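Local coordinates for protein phosphothreonine lyase ospF (Shigella flexneri, PDB 3I0U) that probably removes the phosphate from phosphothreonine by a lyase (elimination) reaction, acting as a type III secreted virulence effector, at residues A[83-88]-A[173-178]. Residues are numbered along the deposited sequence; the frame is centred on the assembly and turned at random.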
loop_
_atom_site.group_PDB
_atom_site.type_symbol
_atom_site.label_atom_id
_atom_site.label_comp_id
_atom_site.label_asym_id
_atom_site.label_seq_id
_atom_site.Cartn_x
_atom_site.Cartn_y
_atom_site.Cartn_z
ATOM N N HIS A 83 -4.457 0.559 -4.081
ATOM C CA HIS A 83 -4.028 -0.342 -5.114
ATOM C C HIS A 83 -2.883 0.354 -5.806
ATOM O O HIS A 83 -2.826 1.582 -5.788
ATOM C CB HIS A 83 -5.171 -0.615 -6.091
ATOM C CG HIS A 83 -6.349 -1.302 -5.468
ATOM N ND1 HIS A 83 -6.316 -2.623 -5.068
ATOM C CD2 HIS A 83 -7.600 -0.861 -5.191
ATOM C CE1 HIS A 83 -7.498 -2.965 -4.584
ATOM N NE2 HIS A 83 -8.288 -1.909 -4.638
ATOM N N ILE A 84 -1.967 -0.416 -6.402
ATOM C CA ILE A 84 -0.979 0.163 -7.319
ATOM C C ILE A 84 -1.262 -0.514 -8.634
ATOM O O ILE A 84 -1.356 -1.718 -8.674
ATOM C CB ILE A 84 0.465 -0.126 -6.914
ATOM C CG1 ILE A 84 0.704 0.172 -5.423
ATOM C CG2 ILE A 84 1.431 0.695 -7.759
ATOM C CD1 ILE A 84 2.130 -0.139 -4.973
ATOM N N SER A 85 -1.419 0.265 -9.699
ATOM C CA SER A 85 -1.788 -0.222 -11.040
ATOM C C SER A 85 -0.659 -0.005 -12.083
ATOM O O SER A 85 -0.222 1.142 -12.345
ATOM C CB SER A 85 -3.078 0.467 -11.504
ATOM O OG SER A 85 -4.245 -0.073 -10.873
ATOM N N ILE A 86 -0.180 -1.126 -12.639
ATOM C CA ILE A 86 0.961 -1.141 -13.523
ATOM C C ILE A 86 0.468 -1.741 -14.839
ATOM O O ILE A 86 -0.504 -2.516 -14.835
ATOM C CB ILE A 86 2.085 -2.004 -12.919
ATOM C CG1 ILE A 86 2.334 -1.650 -11.438
ATOM C CG2 ILE A 86 3.376 -1.960 -13.776
ATOM C CD1 ILE A 86 2.773 -0.179 -11.152
ATOM N N ALA A 87 1.082 -1.365 -15.965
ATOM C CA ALA A 87 0.901 -2.125 -17.208
ATOM C C ALA A 87 1.259 -3.615 -17.049
ATOM O O ALA A 87 2.206 -3.960 -16.375
ATOM C CB ALA A 87 1.694 -1.529 -18.311
ATOM N N ARG A 88 0.486 -4.485 -17.690
ATOM C CA ARG A 88 0.546 -5.919 -17.431
ATOM C C ARG A 88 1.960 -6.502 -17.522
ATOM O O ARG A 88 2.404 -7.159 -16.616
ATOM C CB ARG A 88 -0.439 -6.651 -18.327
ATOM C CG ARG A 88 -0.520 -8.180 -18.042
ATOM C CD ARG A 88 -1.568 -8.959 -18.808
ATOM N NE ARG A 88 -1.050 -9.230 -20.127
ATOM C CZ ARG A 88 -0.135 -10.172 -20.467
ATOM N NH1 ARG A 88 0.403 -11.009 -19.574
ATOM N NH2 ARG A 88 0.255 -10.287 -21.745
ATOM N N GLU A 173 -4.500 0.010 -15.493
ATOM C CA GLU A 173 -5.870 0.507 -15.451
ATOM C C GLU A 173 -6.418 0.441 -14.025
ATOM O O GLU A 173 -6.548 -0.628 -13.463
ATOM C CB GLU A 173 -6.707 -0.333 -16.403
ATOM C CG GLU A 173 -8.198 -0.157 -16.293
ATOM C CD GLU A 173 -8.915 -0.672 -17.524
ATOM O OE1 GLU A 173 -9.765 0.074 -18.061
ATOM O OE2 GLU A 173 -8.622 -1.819 -17.970
ATOM N N TYR A 174 -6.750 1.581 -13.444
ATOM C CA TYR A 174 -7.233 1.659 -12.057
ATOM C C TYR A 174 -8.618 1.093 -12.025
ATOM O O TYR A 174 -9.333 1.202 -13.024
ATOM C CB TYR A 174 -7.293 3.113 -11.578
ATOM C CG TYR A 174 -6.208 3.964 -12.164
ATOM C CD1 TYR A 174 -4.905 3.935 -11.628
ATOM C CD2 TYR A 174 -6.453 4.789 -13.284
ATOM C CE1 TYR A 174 -3.870 4.696 -12.179
ATOM C CE2 TYR A 174 -5.419 5.565 -13.841
ATOM C CZ TYR A 174 -4.131 5.509 -13.278
ATOM O OH TYR A 174 -3.101 6.276 -13.789
ATOM N N PRO A 175 -9.000 0.473 -10.897
ATOM C CA PRO A 175 -10.384 0.016 -10.814
ATOM C C PRO A 175 -11.337 1.198 -10.721
ATOM O O PRO A 175 -11.059 2.174 -10.025
ATOM C CB PRO A 175 -10.429 -0.805 -9.530
ATOM C CG PRO A 175 -9.020 -0.908 -9.045
ATOM C CD PRO A 175 -8.234 0.176 -9.671
ATOM N N ALA A 176 -12.451 1.093 -11.438
ATOM C CA ALA A 176 -13.513 2.094 -11.454
ATOM C C ALA A 176 -13.974 2.499 -10.060
ATOM O O ALA A 176 -14.340 3.655 -9.859
ATOM C CB ALA A 176 -14.703 1.595 -12.263
ATOM N N SER A 177 -13.934 1.538 -9.129
ATOM C CA SER A 177 -14.277 1.708 -7.706
ATOM C C SER A 177 -13.377 2.731 -6.977
ATOM O O SER A 177 -13.788 3.355 -6.032
ATOM C CB SER A 177 -14.151 0.345 -6.989
ATOM O OG SER A 177 -12.770 -0.072 -6.827
ATOM N N ASP A 178 -12.136 2.868 -7.413
ATOM C CA ASP A 178 -11.166 3.636 -6.686
ATOM C C ASP A 178 -11.220 5.119 -6.985
ATOM O O ASP A 178 -11.738 5.534 -8.025
ATOM C CB ASP A 178 -9.778 3.125 -7.017
ATOM C CG ASP A 178 -9.467 1.819 -6.352
ATOM O OD1 ASP A 178 -10.424 1.098 -5.981
ATOM O OD2 ASP A 178 -8.258 1.533 -6.206
#
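Ser85 packs against the extended backbone at Glu173 and Tyr174, and this is the tighter part of the contact. Its CB lies 3.9 Å from CD1 of the Tyr174 ring, which it approaches obliquely. Its OG sits beside its own backbone N (chi1 -77°), and this places it 3.7 Å from Tyr174 CA. Glu173 O is near OG, but no hydrogen bond joins the two segments. The hydroxyl bonds instead to Ala130 N. At its far end, the Tyr174 ring is held by a bond from OH to Lys185 O, and Arg180 makes a cation-pi contact with the ring. Ser85 is buried here, and its backbone bonds to both Gly172 and Tyr186.

Toward His83 the packing is looser and nearer solvent. Pro175 CG stands 4.1 Å from His83 CD2, again oblique to the ring. The model sets the Asp178 carboxylate near the imidazole edge, but the approach is too short to be trusted. Asp178 OD2 bonds to Ser188 OG, while OD1 accepts a bond from Ser177 OG at 2.8 Å. The outer side is the turn itself, where Ala176 and Ser177 are exposed. Asp178 N bonds to Pro175 O at 2.9 Å and closes it.

The loop between helix 147-166 and strand 187-191 thus packs along the end of strand 80-84 and the residues just after it, with a type I beta turn from Pro175 to Asp178 at its outer end. Strands 80-84 and 187-191 are neighbours in the antiparallel sheet of this chain.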